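Local coordinates for DBF2 kinase activator protein MOB1 (Saccharomyces cerevisiae, PDB 2HJN), which activates the protein kinase Dbf2 as its binding partner, allowing Cdc15 to phosphorylate it in late anaphase within the mitotic exit network, at residues A[54-59]-A[187-192]; A[179-184]-A[206-211]; A[183-188]-A[199-204]. All coordinates share one frame; numbering follows the deposited sequence.

Contact 1: A[54-59]-A[187-192]; sequences EMTLGS and HHFNEI. With ZN (zinc ion), chain B.
F189 and M55, the latter present as selenomethionine, form an oblique Met-aromatic contact between the first turn of helix 189-194 and the last turns of helix 49-58. M55 runs out straight through its first two torsions and then bends at the third (chi3 49°), which keeps the selenium and the terminal methyl beside the phenyl group. SE stands 5.0 Å from the centroid of the F189 ring, 64° off the ring normal, so it sits neither squarely over the face nor at the edge. The closest approach of this pair is made one atom earlier, where CG of M55 lies 3.7 Å from CD2 of F189. M55 and F189 lie alongside each other, pointing opposite ways, and CE of M55 reaches back to CB of F189.

The phenyl group has CG anti to the backbone N (chi1 -166°), and its far end reaches T56 and S59. T56 OG1 lies above one face, displaced toward the rim, 4.0 Å from F189 CE1, whereas the S59 side chain meets the ring edge close to the ring plane, with its CB 3.6 Å from F189 CZ. F189 also touches L201 of helix 198-214, so that this ring joins three helices.

Directly before F189, H188 occupies the N-cap position and binds zinc through NE2, completing the site with C101, C106 and H183. Its ND1 donates to E191 OE1 at 2.9 Å; OE1 accepts through its syn lone pair and lies in the plane of the imidazole, and this second-shell bond fixes the rotation of the ligand ring. S59 OG, which borders the phenyl group at CZ, gives its own hydrogen to T56 O at 2.8 Å.

Contact 2: A[179-184]-A[206-211]; sequences RVYAHI and RHFCLF. With ZN (zinc ion), chain B; SO4 (sulfate ion), chain C.
R179 NH1 donates to O4 of a sulfate ion at 2.9 Å; this arginine lies two residues before Y181 in the same helix, and the Y181 ring makes the contact with F208. The bond is nearly straight, with an angle of 168° at the hydrogen, and a second one runs alongside it from R179 NH2 to sulfate O2 at 3.1 Å. The anion thus sits at the edge of the guanidinium group and near its plane, held by two parallel N-H groups of a side chain extended from CG to NE. R175 NH2 adds another bond to the same ion, which probably came from the crystallisation liquor.

Across the helix interface the link is purely aromatic. Y181 presents an edge to F208: its CE2 lies over one face of the phenyl ring, toward the rim, 3.7 Å from F208 CD1 and 3.8 Å from F208 CG. The centroids of the two rings are 5.3 Å apart and the planes are inclined at 66°, a tilted T-shaped stack. F208 turns CG anti to its own N atom (chi1 -177°), which sends the ring across the gap between the backbones; the CA atoms of Y181 and F208, the nearest pair of the two segments, are 10.0 Å apart. The tyrosine hydroxyl is hydrogen-bonded to S204 OG, and F205 forms a further edge-to-face pair with Y181.

H183, farther along the same helix, points to another side and binds zinc through NE2 at 2.1 Å, while its ND1 is bonded to the carbonyl oxygen of I110; that bond orients the imidazole toward the metal. An aromatic T-shaped pair between helices 165-187 and 198-214, with V180 and Y181 also resting on helix 75-97, belongs to the buried core of the helical bundle of the Mob1/phocein fold.

Contact 3: A[183-188]-A[199-204]; sequences HIYCHH and TVLNTS. With ZN (zinc ion), chain B.
The Y185 ring carries L201 over one face and N202 at its edge. CD2 of L201 makes a CH-pi contact, 4.1 Å from the Y185 centroid and 20° off the ring normal, while CG of the same leucine lies 3.7 Å from Y185 CZ. At the edge, N202 OD1 lies near the ring plane, and the amide and phenol planes differ by just 6°. The phenol hydroxyl donates within the plane of the amide carbonyl, onto a lone pair, in a short bond of 2.6 Å from Y185 OH to N202 OD1.

CD2 of L201 also meets CG2 of I184 at 4.0 Å. The leucine packs on both I184 and Y185, and on Y181 one turn earlier in helix 165-187. The helical segments 183-187 and 199-204 keep their axes 12.3 Å apart and run at 136° to each other, a separation bridged by these long side chains. T56 of helix 49-58 packs against both Y185 and N202.

The buried amide of N202 is satisfied at both ends, since ND2 is bonded to E60 OE2. With a donor on OD1 and an acceptor at ND2, this pairing fixes which end of the amide is oxygen and should hold its rotation, and the nearby carboxylate would be expected to strengthen this polarised chain.

In the fold
From the N terminus, helix 49-58 comes first, and contact 1 closes the longest loop, where helix 189-194 returns to helix 49-58 after 127 intervening residues. Contacts 2 and 3 both pair helix 165-187 with helix 198-214, so contact 3 lies within the shorter loop closed by contact 2, with helix 189-194 at the turn. Contact 1 crosses contact 2 in sequence, its second segment falling inside that loop, and shares H187 and H188 with contact 3. Spatially, contacts 1 and 3 are close neighbours, their centres about 7 Å apart, whereas contact 2 lies deeper in the chain. Each contact has H183, H188 or both in one segment, so these four helices pack near the metal site.

Contact 1: A[54-59]-A[187-192]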
loop_
_atom_site.group_PDB
_atom_site.type_symbol
_atom_site.label_atom_id
_atom_site.label_comp_id
_atom_site.label_asym_id
_atom_site.label_seq_id
_atom_site.Cartn_x
_atom_site.Cartn_y
_atom_site.Cartn_z
ATOM N N GLU A 54 -11.008 20.411 -0.234
ATOM C CA GLU A 54 -11.977 20.209 -1.304
ATOM C C GLU A 54 -11.600 19.067 -2.243
ATOM O O GLU A 54 -12.454 18.327 -2.687
ATOM C CB GLU A 54 -12.127 21.476 -2.089
HETATM N N MSE A 55 -10.323 18.973 -2.585
HETATM C CA MSE A 55 -9.762 17.804 -3.291
HETATM C C MSE A 55 -10.014 16.481 -2.565
HETATM O O MSE A 55 -10.301 15.473 -3.214
HETATM C CB MSE A 55 -8.248 17.993 -3.446
HETATM C CG MSE A 55 -7.498 16.848 -4.112
HETATM SE SE MSE A 55 -5.579 17.288 -4.049
HETATM C CE MSE A 55 -5.412 17.760 -2.193
ATOM N N THR A 56 -9.859 16.497 -1.231
ATOM C CA THR A 56 -10.138 15.330 -0.387
ATOM C C THR A 56 -11.595 14.851 -0.408
ATOM O O THR A 56 -11.869 13.653 -0.504
ATOM C CB THR A 56 -9.720 15.563 1.077
ATOM O OG1 THR A 56 -8.289 15.634 1.149
ATOM C CG2 THR A 56 -10.202 14.409 1.953
ATOM N N LEU A 57 -12.525 15.781 -0.290
ATOM C CA LEU A 57 -13.939 15.412 -0.300
ATOM C C LEU A 57 -14.337 14.979 -1.730
ATOM O O LEU A 57 -15.048 14.000 -1.902
ATOM C CB LEU A 57 -14.803 16.604 0.164
ATOM C CG LEU A 57 -14.647 17.102 1.611
ATOM C CD1 LEU A 57 -15.446 18.399 1.880
ATOM C CD2 LEU A 57 -15.090 15.995 2.540
ATOM N N GLY A 58 -13.857 15.684 -2.751
ATOM C CA GLY A 58 -14.215 15.354 -4.146
ATOM C C GLY A 58 -13.680 14.013 -4.615
ATOM O O GLY A 58 -14.179 13.437 -5.613
ATOM N N SER A 59 -12.659 13.518 -3.905
ATOM C CA SER A 59 -11.944 12.265 -4.262
ATOM C C SER A 59 -12.857 11.058 -4.166
ATOM O O SER A 59 -12.696 10.097 -4.921
ATOM C CB SER A 59 -10.704 12.069 -3.361
ATOM O OG SER A 59 -11.003 11.519 -2.072
ATOM N N HIS A 187 0.909 17.210 0.835
ATOM C CA HIS A 187 1.940 17.127 -0.195
ATOM C C HIS A 187 1.959 15.919 -1.131
ATOM O O HIS A 187 2.630 15.961 -2.180
ATOM C CB HIS A 187 3.306 17.465 0.444
ATOM C CG HIS A 187 3.297 18.832 1.079
ATOM N ND1 HIS A 187 3.367 19.981 0.332
ATOM C CD2 HIS A 187 3.064 19.232 2.355
ATOM C CE1 HIS A 187 3.277 21.031 1.128
ATOM N NE2 HIS A 187 3.061 20.601 2.357
ATOM N N HIS A 188 1.205 14.860 -0.792
ATOM C CA HIS A 188 1.187 13.660 -1.664
ATOM C C HIS A 188 -0.183 13.132 -2.072
ATOM O O HIS A 188 -0.285 12.004 -2.546
ATOM C CB HIS A 188 2.056 12.545 -1.037
ATOM C CG HIS A 188 3.488 12.965 -0.858
ATOM N ND1 HIS A 188 4.348 13.128 -1.923
ATOM C CD2 HIS A 188 4.154 13.410 0.234
ATOM C CE1 HIS A 188 5.513 13.572 -1.485
ATOM N NE2 HIS A 188 5.429 13.745 -0.174
ATOM N N PHE A 189 -1.238 13.913 -1.879
ATOM C CA PHE A 189 -2.590 13.348 -2.141
ATOM C C PHE A 189 -2.798 12.938 -3.591
ATOM O O PHE A 189 -3.524 11.970 -3.822
ATOM C CB PHE A 189 -3.716 14.259 -1.674
ATOM C CG PHE A 189 -5.108 13.601 -1.618
ATOM C CD1 PHE A 189 -5.527 12.880 -0.476
ATOM C CD2 PHE A 189 -6.040 13.764 -2.661
ATOM C CE1 PHE A 189 -6.810 12.276 -0.424
ATOM C CE2 PHE A 189 -7.303 13.145 -2.596
ATOM C CZ PHE A 189 -7.692 12.419 -1.487
ATOM N N ASN A 190 -2.235 13.686 -4.539
ATOM C CA ASN A 190 -2.344 13.323 -5.983
ATOM C C ASN A 190 -1.869 11.910 -6.314
ATOM O O ASN A 190 -2.377 11.269 -7.228
ATOM C CB ASN A 190 -1.659 14.325 -6.955
ATOM C CG ASN A 190 -0.289 14.875 -6.461
ATOM O OD1 ASN A 190 0.178 15.894 -6.997
ATOM N ND2 ASN A 190 0.355 14.221 -5.464
ATOM N N GLU A 191 -0.902 11.440 -5.541
ATOM C CA GLU A 191 -0.251 10.144 -5.807
ATOM C C GLU A 191 -1.093 9.048 -5.178
ATOM O O GLU A 191 -1.229 7.984 -5.720
ATOM C CB GLU A 191 1.185 10.173 -5.280
ATOM C CG GLU A 191 2.162 11.008 -6.184
ATOM C CD GLU A 191 2.976 12.050 -5.414
ATOM O OE1 GLU A 191 2.858 12.139 -4.185
ATOM O OE2 GLU A 191 3.753 12.800 -6.039
ATOM N N ILE A 192 -1.692 9.356 -4.046
ATOM C CA ILE A 192 -2.591 8.466 -3.348
ATOM C C ILE A 192 -3.801 8.184 -4.290
ATOM O O ILE A 192 -4.232 7.039 -4.478
ATOM C CB ILE A 192 -3.000 9.110 -1.967
ATOM C CG1 ILE A 192 -1.863 8.982 -0.894
ATOM C CG2 ILE A 192 -4.421 8.602 -1.445
ATOM C CD1 ILE A 192 -1.480 7.493 -0.640
HETATM ZN ZN ZN B . 7.030 14.470 0.913
#

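Contact 2: A[179-184]-A[206-211]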
loop_
_atom_site.group_PDB
_atom_site.type_symbol
_atom_site.label_atom_id
_atom_site.label_comp_id
_atom_site.label_asym_id
_atom_site.label_seq_id
_atom_site.Cartn_x
_atom_site.Cartn_y
_atom_site.Cartn_z
ATOM N N ARG A 179 1.214 14.089 12.511
ATOM C CA ARG A 179 2.076 14.880 11.608
ATOM C C ARG A 179 2.390 14.143 10.275
ATOM O O ARG A 179 2.623 14.792 9.263
ATOM C CB ARG A 179 3.419 15.230 12.311
ATOM C CG ARG A 179 3.198 16.152 13.564
ATOM C CD ARG A 179 4.380 16.442 14.474
ATOM N NE ARG A 179 3.821 17.087 15.661
ATOM C CZ ARG A 179 4.309 17.019 16.889
ATOM N NH1 ARG A 179 5.406 16.342 17.129
ATOM N NH2 ARG A 179 3.680 17.662 17.887
ATOM N N VAL A 180 2.445 12.801 10.311
ATOM C CA VAL A 180 2.675 11.982 9.077
ATOM C C VAL A 180 1.441 12.049 8.194
ATOM O O VAL A 180 1.555 12.260 6.978
ATOM C CB VAL A 180 3.036 10.509 9.400
ATOM C CG1 VAL A 180 3.328 9.745 8.093
ATOM C CG2 VAL A 180 4.277 10.445 10.380
ATOM N N TYR A 181 0.257 11.899 8.783
ATOM C CA TYR A 181 -0.990 12.099 7.994
ATOM C C TYR A 181 -1.017 13.497 7.383
ATOM O O TYR A 181 -1.409 13.655 6.209
ATOM C CB TYR A 181 -2.263 11.956 8.862
ATOM C CG TYR A 181 -2.751 10.542 9.092
ATOM C CD1 TYR A 181 -3.227 9.758 8.045
ATOM C CD2 TYR A 181 -2.774 10.012 10.385
ATOM C CE1 TYR A 181 -3.698 8.460 8.300
ATOM C CE2 TYR A 181 -3.229 8.756 10.636
ATOM C CZ TYR A 181 -3.697 7.985 9.596
ATOM O OH TYR A 181 -4.167 6.762 9.915
ATOM N N ALA A 182 -0.582 14.492 8.162
ATOM C CA ALA A 182 -0.623 15.885 7.665
ATOM C C ALA A 182 0.263 16.067 6.422
ATOM O O ALA A 182 -0.130 16.740 5.440
ATOM C CB ALA A 182 -0.255 16.911 8.774
ATOM N N HIS A 183 1.471 15.503 6.454
ATOM C CA HIS A 183 2.362 15.607 5.273
ATOM C C HIS A 183 1.762 14.908 4.024
ATOM O O HIS A 183 1.884 15.414 2.890
ATOM C CB HIS A 183 3.776 15.063 5.583
ATOM C CG HIS A 183 4.739 15.278 4.458
ATOM N ND1 HIS A 183 5.139 16.535 4.049
ATOM C CD2 HIS A 183 5.252 14.403 3.557
ATOM C CE1 HIS A 183 5.891 16.421 2.969
ATOM N NE2 HIS A 183 5.973 15.137 2.648
ATOM N N ILE A 184 1.171 13.722 4.224
ATOM C CA ILE A 184 0.586 12.948 3.115
ATOM C C ILE A 184 -0.509 13.736 2.413
ATOM O O ILE A 184 -0.506 13.865 1.196
ATOM C CB ILE A 184 0.015 11.506 3.560
ATOM C CG1 ILE A 184 1.128 10.538 3.950
ATOM C CG2 ILE A 184 -0.703 10.766 2.397
ATOM C CD1 ILE A 184 0.630 9.361 4.782
ATOM N N ARG A 206 -10.043 8.862 9.528
ATOM C CA ARG A 206 -11.305 9.000 10.230
ATOM C C ARG A 206 -11.287 8.157 11.522
ATOM O O ARG A 206 -11.686 8.639 12.573
ATOM C CB ARG A 206 -12.480 8.544 9.324
ATOM C CG ARG A 206 -13.885 8.403 10.043
ATOM C CD ARG A 206 -15.057 7.955 9.075
ATOM N NE ARG A 206 -15.106 6.497 8.824
ATOM C CZ ARG A 206 -15.066 5.927 7.607
ATOM N NH1 ARG A 206 -14.961 6.689 6.511
ATOM N NH2 ARG A 206 -15.130 4.598 7.474
ATOM N N HIS A 207 -10.876 6.893 11.418
ATOM C CA HIS A 207 -10.813 5.972 12.567
ATOM C C HIS A 207 -9.764 6.464 13.603
ATOM O O HIS A 207 -10.001 6.394 14.835
ATOM C CB HIS A 207 -10.578 4.530 12.059
ATOM C CG HIS A 207 -10.583 3.480 13.143
ATOM N ND1 HIS A 207 -9.684 2.430 13.168
ATOM C CD2 HIS A 207 -11.358 3.329 14.246
ATOM C CE1 HIS A 207 -9.914 1.675 14.227
ATOM N NE2 HIS A 207 -10.919 2.200 14.904
ATOM N N PHE A 208 -8.638 7.003 13.110
ATOM C CA PHE A 208 -7.582 7.585 13.977
ATOM C C PHE A 208 -8.172 8.741 14.822
ATOM O O PHE A 208 -8.011 8.771 16.036
ATOM C CB PHE A 208 -6.400 8.060 13.096
ATOM C CG PHE A 208 -5.210 8.617 13.863
ATOM C CD1 PHE A 208 -4.100 7.817 14.128
ATOM C CD2 PHE A 208 -5.172 9.961 14.255
ATOM C CE1 PHE A 208 -2.944 8.336 14.833
ATOM C CE2 PHE A 208 -4.046 10.508 14.937
ATOM C CZ PHE A 208 -2.915 9.693 15.215
ATOM N N CYS A 209 -8.891 9.659 14.156
ATOM C CA CYS A 209 -9.479 10.839 14.781
ATOM C C CYS A 209 -10.648 10.520 15.714
ATOM O O CYS A 209 -10.780 11.167 16.736
ATOM C CB CYS A 209 -9.919 11.867 13.729
ATOM S SG CYS A 209 -8.517 12.615 12.817
ATOM N N LEU A 210 -11.512 9.578 15.348
ATOM C CA LEU A 210 -12.590 9.151 16.245
ATOM C C LEU A 210 -12.071 8.483 17.514
ATOM O O LEU A 210 -12.598 8.719 18.615
ATOM C CB LEU A 210 -13.572 8.211 15.524
ATOM C CG LEU A 210 -14.407 8.889 14.451
ATOM C CD1 LEU A 210 -15.070 7.822 13.554
ATOM C CD2 LEU A 210 -15.446 9.796 15.146
ATOM N N PHE A 211 -11.017 7.676 17.354
ATOM C CA PHE A 211 -10.390 6.954 18.467
ATOM C C PHE A 211 -9.770 7.942 19.470
ATOM O O PHE A 211 -10.029 7.862 20.679
ATOM C CB PHE A 211 -9.374 5.937 17.940
ATOM C CG PHE A 211 -8.969 4.916 18.951
ATOM C CD1 PHE A 211 -9.624 3.694 19.019
ATOM C CD2 PHE A 211 -7.924 5.168 19.822
ATOM C CE1 PHE A 211 -9.285 2.763 19.955
ATOM C CE2 PHE A 211 -7.574 4.223 20.777
ATOM C CZ PHE A 211 -8.259 3.024 20.833
HETATM ZN ZN ZN B . 7.030 14.470 0.913
HETATM S S SO4 C . 5.872 16.271 21.010
HETATM O O1 SO4 C . 5.144 15.228 21.741
HETATM O O2 SO4 C . 4.886 17.316 20.686
HETATM O O3 SO4 C . 7.039 16.748 21.734
HETATM O O4 SO4 C . 6.456 15.821 19.759
#

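Contact 3: A[183-188]-A[199-204]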
loop_
_atom_site.group_PDB
_atom_site.type_symbol
_atom_site.label_atom_id
_atom_site.label_comp_id
_atom_site.label_asym_id
_atom_site.label_seq_id
_atom_site.Cartn_x
_atom_site.Cartn_y
_atom_site.Cartn_z
ATOM N N HIS A 183 1.471 15.503 6.454
ATOM C CA HIS A 183 2.362 15.607 5.273
ATOM C C HIS A 183 1.762 14.908 4.024
ATOM O O HIS A 183 1.884 15.414 2.890
ATOM C CB HIS A 183 3.776 15.063 5.583
ATOM C CG HIS A 183 4.739 15.278 4.458
ATOM N ND1 HIS A 183 5.139 16.535 4.049
ATOM C CD2 HIS A 183 5.252 14.403 3.557
ATOM C CE1 HIS A 183 5.891 16.421 2.969
ATOM N NE2 HIS A 183 5.973 15.137 2.648
ATOM N N ILE A 184 1.171 13.722 4.224
ATOM C CA ILE A 184 0.586 12.948 3.115
ATOM C C ILE A 184 -0.509 13.736 2.413
ATOM O O ILE A 184 -0.506 13.865 1.196
ATOM C CB ILE A 184 0.015 11.506 3.560
ATOM C CG1 ILE A 184 1.128 10.538 3.950
ATOM C CG2 ILE A 184 -0.703 10.766 2.397
ATOM C CD1 ILE A 184 0.630 9.361 4.782
ATOM N N TYR A 185 -1.460 14.262 3.198
ATOM C CA TYR A 185 -2.632 14.971 2.649
ATOM C C TYR A 185 -2.230 16.255 1.948
ATOM O O TYR A 185 -2.760 16.588 0.881
ATOM C CB TYR A 185 -3.585 15.333 3.814
ATOM C CG TYR A 185 -4.659 14.321 4.067
ATOM C CD1 TYR A 185 -4.642 13.537 5.229
ATOM C CD2 TYR A 185 -5.683 14.103 3.121
ATOM C CE1 TYR A 185 -5.633 12.576 5.460
ATOM C CE2 TYR A 185 -6.667 13.139 3.337
ATOM C CZ TYR A 185 -6.637 12.375 4.512
ATOM O OH TYR A 185 -7.631 11.428 4.772
ATOM N N CYS A 186 -1.325 17.027 2.571
ATOM C CA CYS A 186 -0.918 18.344 2.036
ATOM C C CYS A 186 0.134 18.280 0.901
ATOM O O CYS A 186 0.219 19.205 0.070
ATOM C CB CYS A 186 -0.440 19.282 3.144
ATOM S SG CYS A 186 -1.693 19.618 4.401
ATOM N N HIS A 187 0.909 17.210 0.835
ATOM C CA HIS A 187 1.940 17.127 -0.195
ATOM C C HIS A 187 1.959 15.919 -1.131
ATOM O O HIS A 187 2.630 15.961 -2.180
ATOM C CB HIS A 187 3.306 17.465 0.444
ATOM C CG HIS A 187 3.297 18.832 1.079
ATOM N ND1 HIS A 187 3.367 19.981 0.332
ATOM C CD2 HIS A 187 3.064 19.232 2.355
ATOM C CE1 HIS A 187 3.277 21.031 1.128
ATOM N NE2 HIS A 187 3.061 20.601 2.357
ATOM N N HIS A 188 1.205 14.860 -0.792
ATOM C CA HIS A 188 1.187 13.660 -1.664
ATOM C C HIS A 188 -0.183 13.132 -2.072
ATOM O O HIS A 188 -0.285 12.004 -2.546
ATOM C CB HIS A 188 2.056 12.545 -1.037
ATOM C CG HIS A 188 3.488 12.965 -0.858
ATOM N ND1 HIS A 188 4.348 13.128 -1.923
ATOM C CD2 HIS A 188 4.154 13.410 0.234
ATOM C CE1 HIS A 188 5.513 13.572 -1.485
ATOM N NE2 HIS A 188 5.429 13.745 -0.174
ATOM N N THR A 199 -9.876 6.230 -0.456
ATOM C CA THR A 199 -10.877 5.727 0.520
ATOM C C THR A 199 -10.191 5.026 1.702
ATOM O O THR A 199 -10.566 5.246 2.849
ATOM C CB THR A 199 -11.996 4.837 -0.164
ATOM O OG1 THR A 199 -12.630 5.568 -1.231
ATOM C CG2 THR A 199 -13.084 4.457 0.839
ATOM N N VAL A 200 -9.135 4.251 1.422
ATOM C CA VAL A 200 -8.326 3.651 2.467
ATOM C C VAL A 200 -7.668 4.761 3.327
ATOM O O VAL A 200 -7.616 4.642 4.568
ATOM C CB VAL A 200 -7.261 2.677 1.897
ATOM C CG1 VAL A 200 -6.335 2.178 3.011
ATOM C CG2 VAL A 200 -7.916 1.501 1.265
ATOM N N LEU A 201 -7.165 5.820 2.686
ATOM C CA LEU A 201 -6.507 6.914 3.444
ATOM C C LEU A 201 -7.535 7.601 4.348
ATOM O O LEU A 201 -7.299 7.782 5.537
ATOM C CB LEU A 201 -5.876 7.965 2.489
ATOM C CG LEU A 201 -5.272 9.237 3.117
ATOM C CD1 LEU A 201 -4.280 8.947 4.254
ATOM C CD2 LEU A 201 -4.606 10.132 1.987
ATOM N N ASN A 202 -8.673 7.986 3.761
ATOM C CA ASN A 202 -9.731 8.724 4.479
ATOM C C ASN A 202 -10.365 7.877 5.589
ATOM O O ASN A 202 -10.701 8.416 6.650
ATOM C CB ASN A 202 -10.823 9.271 3.532
ATOM C CG ASN A 202 -10.331 10.362 2.585
ATOM O OD1 ASN A 202 -9.269 10.966 2.767
ATOM N ND2 ASN A 202 -11.120 10.605 1.528
ATOM N N THR A 203 -10.500 6.574 5.349
ATOM C CA THR A 203 -11.034 5.640 6.363
ATOM C C THR A 203 -10.116 5.478 7.558
ATOM O O THR A 203 -10.585 5.553 8.684
ATOM C CB THR A 203 -11.446 4.241 5.768
ATOM O OG1 THR A 203 -12.423 4.430 4.705
ATOM C CG2 THR A 203 -12.047 3.349 6.844
ATOM N N SER A 204 -8.816 5.252 7.311
ATOM C CA SER A 204 -7.759 5.216 8.392
ATOM C C SER A 204 -7.731 6.476 9.234
ATOM O O SER A 204 -7.739 6.440 10.462
ATOM C CB SER A 204 -6.375 5.010 7.723
ATOM O OG SER A 204 -5.251 4.983 8.645
HETATM ZN ZN ZN B . 7.030 14.470 0.913
#